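Local coordinates for ssDNA binding protein (Pyrococcus furiosus, PDB 4PSM) that binds single-stranded DNA, probably holding it in a system of tunnels that runs between its subunits, at residues Pro3-Gly8 with Arg20-Ala25; Phe9-Gly14 with Lys57-Val62. All coordinates share one frame; numbering follows the deposited sequence.

Contact 1 and contact 2 share strand 4-11. Residues 3-8 supply the first part of that strand to contact 1, and residues 9-14 carry it on into contact 2. The chain turns a corner at F9, between the two. Contact 1 packs the strand against helix 15-26, which follows it in the chain. Contact 2 pairs the strand with the start of strand 61-71. Along the chain their segments alternate: 3-8, 9-14, 20-25, 57-62. Their centres lie about 16 Å apart. The centre of contact 1 is about 9 Å from the centre of the chain, that of contact 2 about 17 Å. Contact 2 holds a sulfate ion, probably from the crystallisation liquor.

Contact 1 of 2, residues Pro3-Gly8 with Arg20-Ala25; sequences PKLMTG and RRVLFA
Apolar packing of a strand on a helix joins L5 of strand 4-11, outermost within this chain, to V22 and L23 of helix 15-26; M6 and T7 take part through their backbone. No hydrogen bond crosses between the segments. The two run closer to antiparallel than parallel, at 138°, and their axes approach to 8.1 Å. L5 points toward the helix with its CG anti to the backbone N (chi1 159°), and its two methyls reach different residues. L5 CD2 meets L23 CB at 3.9 Å, where the two side chains cross at about a right angle. L5 CD1 lies 4.3 Å from V22 CG1. Within the three-stranded antiparallel sheet, the strand pairs with 61-71, and the helix lies on one face. The W77 side chain of strand 74-87 touches both L5 and L23, so this apolar core reaches across the sheet. V22 points at the strand, and both methyls meet the M6 carbonyl oxygen from its outer end. V22 CG1 is 3.5 Å from M6 O, and V22 CG2 3.8 Å. The selenomethionine side chain of M6 starts away from the helix. T7 CA lies 4.4 Å from V22 CG2. T7 OG1 bonds to G8 O on a carbonyl lone pair.

Contact 2 of 2, residues Phe9-Gly14 with Lys57-Val62; sequences FVRASG and KKEDVV. With SO4 (sulfate ion), chain E.
Segments 9-14 and 57-62 form a short antiparallel ladder, with V10 and V62 as a hydrogen-bonded pair and R11 and V61 as a non-hydrogen-bonded pair. This is one end of the pairing between strand 4-11, outermost within this chain, and strand 61-71, central within it. V10 N bonds to V62 O, and V62 N bonds back to V10 O at 2.9 Å. A12 N to D60 O carries the pairing past the strand end. S13 N bonds to K58 O, where 9-14 passes through a 3-10 segment to G14, the N-cap of the next helix. V10 and V62 lie side by side, with V10 CG1 3.6 Å from V62 CG2. V61 CG1 touches the edge of the F9 ring at CD1. Helix 93-141 adds M99, which touches both F9 and V61. F9 also stacks edge-to-face with Y87. R11 runs extended from CG to NE along residues 58-59. K58 O sits 3.2 Å above one face of the R11 guanidinium, toward the rim. R11 NH1 bonds to S13 OG. R11 NH2 and E59 OE2 form a long salt bridge of 3.5 Å, with the guanidinium and carboxylate planes 64° apart. K58 NZ reaches the same E59 OE2 at 2.7 Å, so the carboxylate probably offsets two nearby positive charges. E59 is poorly ordered, and K58 NZ is less surely placed because it lies too close to the sulfate, whose own position beside K58 is doubtful. At the guanidinium edge, R11 NH2 donates in plane to sulfate O3 at 2.9 Å.

Contact 1 of 2, residues Pro3-Gly8 with Arg20-Ala25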
ATOM      1  N   PRO A   3      28.961  27.621   0.565  1.00 86.35           N
ATOM      2  CA  PRO A   3      27.896  26.896   1.267  1.00101.54           C
ATOM      3  C   PRO A   3      27.687  27.477   2.652  1.00 87.56           C
ATOM      4  O   PRO A   3      28.606  27.461   3.469  1.00 76.54           O
ATOM      5  CB  PRO A   3      28.456  25.472   1.396  1.00 52.12           C
ATOM      6  CG  PRO A   3      29.700  25.439   0.539  1.00109.31           C
ATOM      7  CD  PRO A   3      30.204  26.840   0.503  1.00 89.85           C
ATOM      8  N   LYS A   4      26.493  27.987   2.918  1.00 71.18           N
ATOM      9  CA  LYS A   4      26.230  28.594   4.212  1.00 56.89           C
ATOM     10  C   LYS A   4      24.962  28.046   4.837  1.00 60.68           C
ATOM     11  O   LYS A   4      23.945  27.873   4.166  1.00 57.72           O
ATOM     12  CB  LYS A   4      26.137  30.112   4.083  1.00 45.98           C
ATOM     13  CG  LYS A   4      26.399  30.874   5.372  1.00 77.61           C
ATOM     14  CD  LYS A   4      26.629  32.344   5.060  1.00 84.95           C
ATOM     15  CE  LYS A   4      27.669  32.487   3.955  1.00 93.22           C
ATOM     16  NZ  LYS A   4      27.559  33.773   3.220  1.00100.02           N
ATOM     17  N   LEU A   5      25.034  27.763   6.130  1.00 41.36           N
ATOM     18  CA  LEU A   5      23.865  27.330   6.878  1.00 36.06           C
ATOM     19  C   LEU A   5      23.265  28.535   7.588  1.00 70.93           C
ATOM     20  O   LEU A   5      23.964  29.283   8.264  1.00 63.35           O
ATOM     21  CB  LEU A   5      24.251  26.227   7.852  1.00 31.04           C
ATOM     22  CG  LEU A   5      23.501  25.780   9.112  1.00 45.32           C
ATOM     23  CD1 LEU A   5      22.459  26.724   9.719  1.00 46.51           C
ATOM     24  CD2 LEU A   5      23.090  24.325   9.119  1.00 41.63           C
HETATM   25  N   MSE A   6      21.964  28.727   7.413  1.00 62.92           N
HETATM   26  CA  MSE A   6      21.269  29.836   8.040  1.00 41.12           C
HETATM   27  C   MSE A   6      19.941  29.375   8.599  1.00 42.52           C
HETATM   28  O   MSE A   6      19.143  28.751   7.901  1.00 66.81           O
HETATM   29  CB  MSE A   6      21.037  30.954   7.037  1.00 26.86           C
HETATM   30  CG  MSE A   6      22.298  31.450   6.365  1.00 81.95           C
HETATM   31 SE   MSE A   6      21.886  32.868   5.094  1.00112.00          SE
HETATM   32  CE  MSE A   6      20.552  31.945   4.024  1.00153.38           C
ATOM     33  N   THR A   7      19.709  29.687   9.867  1.00 35.97           N
ATOM     34  CA  THR A   7      18.479  29.289  10.526  1.00 39.34           C
ATOM     35  C   THR A   7      17.342  30.273  10.264  1.00 35.59           C
ATOM     36  O   THR A   7      16.170  29.893  10.275  1.00 37.44           O
ATOM     37  CB  THR A   7      18.676  29.158  12.047  1.00 44.15           C
ATOM     38  OG1 THR A   7      19.122  30.408  12.578  1.00 55.50           O
ATOM     39  CG2 THR A   7      19.691  28.076  12.377  1.00 38.46           C
ATOM     40  N   GLY A   8      17.689  31.532  10.021  1.00 45.09           N
ATOM     41  CA  GLY A   8      16.704  32.598  10.051  1.00 27.41           C
ATOM     42  C   GLY A   8      16.315  32.753  11.503  1.00 34.92           C
ATOM     43  O   GLY A   8      16.981  32.198  12.386  1.00 35.14           O
ATOM     44  N   ARG A  20      19.680  21.367  12.556  1.00 14.65           N
ATOM     45  CA  ARG A  20      19.704  20.044  11.952  1.00 32.79           C
ATOM     46  C   ARG A  20      18.780  19.973  10.737  1.00 44.94           C
ATOM     47  O   ARG A  20      19.127  19.387   9.714  1.00 24.78           O
ATOM     48  CB  ARG A  20      19.319  18.981  12.971  1.00 29.90           C
ATOM     49  CG  ARG A  20      19.749  17.561  12.565  1.00 34.97           C
ATOM     50  CD  ARG A  20      19.245  16.521  13.564  1.00 13.56           C
ATOM     51  NE  ARG A  20      17.789  16.386  13.488  1.00 60.34           N
ATOM     52  CZ  ARG A  20      17.075  15.545  14.229  1.00 74.51           C
ATOM     53  NH1 ARG A  20      17.680  14.764  15.112  1.00 46.29           N
ATOM     54  NH2 ARG A  20      15.754  15.487  14.089  1.00 63.29           N
ATOM     55  N   ARG A  21      17.610  20.593  10.848  1.00 21.95           N
ATOM     56  CA  ARG A  21      16.651  20.605   9.753  1.00 15.92           C
ATOM     57  C   ARG A  21      17.211  21.281   8.516  1.00 26.09           C
ATOM     58  O   ARG A  21      17.119  20.743   7.410  1.00 29.20           O
ATOM     59  CB  ARG A  21      15.340  21.238  10.192  1.00 23.69           C
ATOM     60  CG  ARG A  21      14.577  20.364  11.165  1.00 29.13           C
ATOM     61  CD  ARG A  21      13.473  21.121  11.850  1.00 36.96           C
ATOM     62  NE  ARG A  21      12.666  21.883  10.909  1.00 27.04           N
ATOM     63  CZ  ARG A  21      11.711  22.722  11.286  1.00 59.74           C
ATOM     64  NH1 ARG A  21      11.473  22.883  12.579  1.00 41.38           N
ATOM     65  NH2 ARG A  21      11.002  23.390  10.384  1.00 36.04           N
ATOM     66  N   VAL A  22      17.809  22.452   8.712  1.00 43.44           N
ATOM     67  CA  VAL A  22      18.382  23.211   7.608  1.00 40.60           C
ATOM     68  C   VAL A  22      19.533  22.435   6.989  1.00 44.10           C
ATOM     69  O   VAL A  22      19.661  22.352   5.768  1.00 36.84           O
ATOM     70  CB  VAL A  22      18.878  24.584   8.085  1.00 42.51           C
ATOM     71  CG1 VAL A  22      19.465  25.385   6.915  1.00 19.23           C
ATOM     72  CG2 VAL A  22      17.733  25.333   8.726  1.00 37.31           C
ATOM     73  N   LEU A  23      20.371  21.869   7.848  1.00 30.62           N
ATOM     74  CA  LEU A  23      21.487  21.051   7.403  1.00 39.37           C
ATOM     75  C   LEU A  23      21.029  19.864   6.528  1.00 45.13           C
ATOM     76  O   LEU A  23      21.593  19.617   5.459  1.00 23.13           O
ATOM     77  CB  LEU A  23      22.292  20.578   8.610  1.00 36.54           C
ATOM     78  CG  LEU A  23      23.668  19.983   8.319  1.00 43.51           C
ATOM     79  CD1 LEU A  23      24.450  20.891   7.385  1.00 33.91           C
ATOM     80  CD2 LEU A  23      24.422  19.758   9.611  1.00 41.57           C
ATOM     81  N   PHE A  24      20.000  19.144   6.968  1.00 16.02           N
ATOM     82  CA  PHE A  24      19.455  18.048   6.158  1.00 45.90           C
ATOM     83  C   PHE A  24      19.018  18.523   4.781  1.00 47.17           C
ATOM     84  O   PHE A  24      19.249  17.847   3.778  1.00 37.88           O
ATOM     85  CB  PHE A  24      18.265  17.377   6.841  1.00 23.24           C
ATOM     86  CG  PHE A  24      18.639  16.236   7.720  1.00 34.53           C
ATOM     87  CD1 PHE A  24      19.129  15.058   7.174  1.00 19.81           C
ATOM     88  CD2 PHE A  24      18.486  16.323   9.090  1.00 15.28           C
ATOM     89  CE1 PHE A  24      19.484  14.002   7.983  1.00 21.45           C
ATOM     90  CE2 PHE A  24      18.834  15.252   9.911  1.00 32.07           C
ATOM     91  CZ  PHE A  24      19.332  14.094   9.352  1.00 31.74           C
ATOM     92  N   ALA A  25      18.381  19.688   4.739  1.00 54.53           N
ATOM     93  CA  ALA A  25      17.820  20.201   3.498  1.00 62.26           C
ATOM     94  C   ALA A  25      18.893  20.613   2.488  1.00 62.32           C
ATOM     95  O   ALA A  25      18.757  20.359   1.291  1.00 60.13           O
ATOM     96  CB  ALA A  25      16.871  21.353   3.785  1.00 27.39           C
TER

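Contact 2 of 2, residues Phe9-Gly14 with Lys57-Val62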
ATOM      1  N   PHE A   9      15.248  33.495  11.771  1.00 45.26           N
ATOM      2  CA  PHE A   9      14.832  33.696  13.158  1.00 29.90           C
ATOM      3  C   PHE A   9      14.342  32.396  13.777  1.00 28.32           C
ATOM      4  O   PHE A   9      13.556  31.664  13.182  1.00 39.43           O
ATOM      5  CB  PHE A   9      13.742  34.764  13.269  1.00 34.41           C
ATOM      6  CG  PHE A   9      14.199  36.137  12.895  1.00 41.49           C
ATOM      7  CD1 PHE A   9      15.015  36.867  13.754  1.00 44.19           C
ATOM      8  CD2 PHE A   9      13.808  36.706  11.700  1.00 34.06           C
ATOM      9  CE1 PHE A   9      15.437  38.148  13.422  1.00 32.56           C
ATOM     10  CE2 PHE A   9      14.229  37.989  11.360  1.00 80.24           C
ATOM     11  CZ  PHE A   9      15.048  38.711  12.225  1.00 41.91           C
ATOM     12  N   VAL A  10      14.806  32.117  14.983  1.00 40.09           N
ATOM     13  CA  VAL A  10      14.344  30.952  15.706  1.00 18.02           C
ATOM     14  C   VAL A  10      14.458  31.168  17.213  1.00 42.68           C
ATOM     15  O   VAL A  10      15.462  31.682  17.710  1.00 31.22           O
ATOM     16  CB  VAL A  10      15.125  29.665  15.306  1.00 41.23           C
ATOM     17  CG1 VAL A  10      16.564  29.722  15.833  1.00 18.56           C
ATOM     18  CG2 VAL A  10      14.395  28.408  15.825  1.00 16.81           C
ATOM     19  N   ARG A  11      13.406  30.792  17.931  1.00 31.80           N
ATOM     20  CA  ARG A  11      13.439  30.799  19.379  1.00 49.09           C
ATOM     21  C   ARG A  11      14.616  29.943  19.822  1.00 29.52           C
ATOM     22  O   ARG A  11      14.834  28.860  19.289  1.00 47.70           O
ATOM     23  CB  ARG A  11      12.133  30.242  19.929  1.00 22.38           C
ATOM     24  CG  ARG A  11      11.881  30.541  21.391  1.00 29.87           C
ATOM     25  CD  ARG A  11      10.449  30.209  21.735  1.00 31.14           C
ATOM     26  NE  ARG A  11      10.075  30.648  23.073  1.00 37.74           N
ATOM     27  CZ  ARG A  11      10.237  29.921  24.169  1.00 43.49           C
ATOM     28  NH1 ARG A  11      10.776  28.711  24.090  1.00 35.00           N
ATOM     29  NH2 ARG A  11       9.859  30.406  25.343  1.00 31.02           N
ATOM     30  N   ALA A  12      15.380  30.449  20.778  1.00 39.25           N
ATOM     31  CA  ALA A  12      16.598  29.792  21.220  1.00 52.39           C
ATOM     32  C   ALA A  12      16.327  28.354  21.646  1.00 48.84           C
ATOM     33  O   ALA A  12      17.100  27.455  21.320  1.00 31.52           O
ATOM     34  CB  ALA A  12      17.251  30.583  22.359  1.00 25.25           C
ATOM     35  N   SER A  13      15.225  28.159  22.367  1.00 32.98           N
ATOM     36  CA  SER A  13      14.806  26.844  22.854  1.00 37.22           C
ATOM     37  C   SER A  13      14.876  25.767  21.767  1.00 45.51           C
ATOM     38  O   SER A  13      15.204  24.622  22.045  1.00 42.87           O
ATOM     39  CB  SER A  13      13.375  26.924  23.399  1.00 32.32           C
ATOM     40  OG  SER A  13      12.480  27.378  22.396  1.00 36.28           O
ATOM     41  N   GLY A  14      14.563  26.141  20.533  1.00 28.49           N
ATOM     42  CA  GLY A  14      14.577  25.203  19.435  1.00 16.14           C
ATOM     43  C   GLY A  14      15.604  25.489  18.357  1.00 47.89           C
ATOM     44  O   GLY A  14      15.358  25.231  17.180  1.00 27.88           O
ATOM     45  N   LYS A  57      18.534  33.345  27.029  1.00 39.37           N
ATOM     46  CA  LYS A  57      17.455  32.538  27.587  1.00 63.42           C
ATOM     47  C   LYS A  57      16.760  31.778  26.459  1.00 66.72           C
ATOM     48  O   LYS A  57      16.968  32.072  25.282  1.00 35.91           O
ATOM     49  CB  LYS A  57      16.451  33.440  28.299  1.00 66.17           C
ATOM     50  CG  LYS A  57      17.053  34.295  29.403  1.00 90.04           C
ATOM     51  CD  LYS A  57      16.966  33.599  30.752  1.00127.56           C
ATOM     52  CE  LYS A  57      15.516  33.400  31.171  1.00122.89           C
ATOM     53  NZ  LYS A  57      15.394  32.648  32.450  1.00 86.26           N
ATOM     54  N   LYS A  58      15.921  30.807  26.797  1.00 37.75           N
ATOM     55  CA  LYS A  58      15.259  30.045  25.739  1.00 64.01           C
ATOM     56  C   LYS A  58      14.087  30.814  25.122  1.00 51.76           C
ATOM     57  O   LYS A  58      13.589  30.440  24.063  1.00 52.74           O
ATOM     58  CB  LYS A  58      14.843  28.645  26.213  1.00 52.18           C
ATOM     59  CG  LYS A  58      13.992  28.614  27.461  1.00 76.41           C
ATOM     60  CD  LYS A  58      13.345  27.245  27.631  1.00115.33           C
ATOM     61  CE  LYS A  58      12.691  27.083  29.000  1.00117.23           C
ATOM     62  NZ  LYS A  58      11.705  28.157  29.301  1.00119.49           N
ATOM     63  N   GLU A  59      13.670  31.893  25.789  1.00 53.28           N
ATOM     64  CA  GLU A  59      12.620  32.787  25.286  1.00 66.67           C
ATOM     65  C   GLU A  59      13.177  33.762  24.255  1.00 36.41           C
ATOM     66  O   GLU A  59      12.444  34.307  23.435  1.00 44.90           O
ATOM     67  CB  GLU A  59      11.977  33.593  26.427  1.00 40.04           C
ATOM     68  CG  GLU A  59      11.191  32.765  27.432  1.00 95.20           C
ATOM     69  CD  GLU A  59      12.074  31.863  28.273  1.00127.74           C
ATOM     70  OE1 GLU A  59      12.991  32.381  28.948  1.00 80.02           O
ATOM     71  OE2 GLU A  59      11.853  30.634  28.254  1.00168.77           O
ATOM     72  N   ASP A  60      14.479  33.991  24.313  1.00 32.67           N
ATOM     73  CA  ASP A  60      15.126  34.867  23.355  1.00 43.33           C
ATOM     74  C   ASP A  60      15.073  34.267  21.961  1.00 53.41           C
ATOM     75  O   ASP A  60      14.847  33.070  21.786  1.00 30.14           O
ATOM     76  CB  ASP A  60      16.581  35.138  23.756  1.00 33.21           C
ATOM     77  CG  ASP A  60      16.694  35.856  25.095  1.00 60.61           C
ATOM     78  OD1 ASP A  60      15.825  36.703  25.408  1.00 30.79           O
ATOM     79  OD2 ASP A  60      17.655  35.568  25.837  1.00 37.35           O
ATOM     80  N   VAL A  61      15.288  35.115  20.970  1.00 31.73           N
ATOM     81  CA  VAL A  61      15.326  34.683  19.592  1.00 43.61           C
ATOM     82  C   VAL A  61      16.731  34.874  19.048  1.00 38.43           C
ATOM     83  O   VAL A  61      17.376  35.884  19.298  1.00 37.67           O
ATOM     84  CB  VAL A  61      14.305  35.451  18.739  1.00 34.18           C
ATOM     85  CG1 VAL A  61      14.554  35.215  17.262  1.00 41.02           C
ATOM     86  CG2 VAL A  61      12.887  35.044  19.135  1.00 22.54           C
ATOM     87  N   VAL A  62      17.202  33.883  18.308  1.00 44.58           N
ATOM     88  CA  VAL A  62      18.527  33.937  17.728  1.00 30.63           C
ATOM     89  C   VAL A  62      18.450  33.758  16.216  1.00 47.40           C
ATOM     90  O   VAL A  62      17.447  33.285  15.683  1.00 40.76           O
ATOM     91  CB  VAL A  62      19.432  32.836  18.322  1.00 60.27           C
ATOM     92  CG1 VAL A  62      19.439  32.920  19.838  1.00 35.60           C
ATOM     93  CG2 VAL A  62      18.960  31.453  17.870  1.00 37.45           C
TER
HETATM   94  S   SO4 E 201       9.458  27.421  27.526  1.00135.43           S
HETATM   95  O1  SO4 E 201       9.360  26.726  28.808  1.00163.01           O
HETATM   96  O2  SO4 E 201       8.257  27.158  26.733  1.00132.37           O
HETATM   97  O3  SO4 E 201       9.599  28.859  27.756  1.00142.90           O
HETATM   98  O4  SO4 E 201      10.630  26.946  26.804  1.00 53.73           O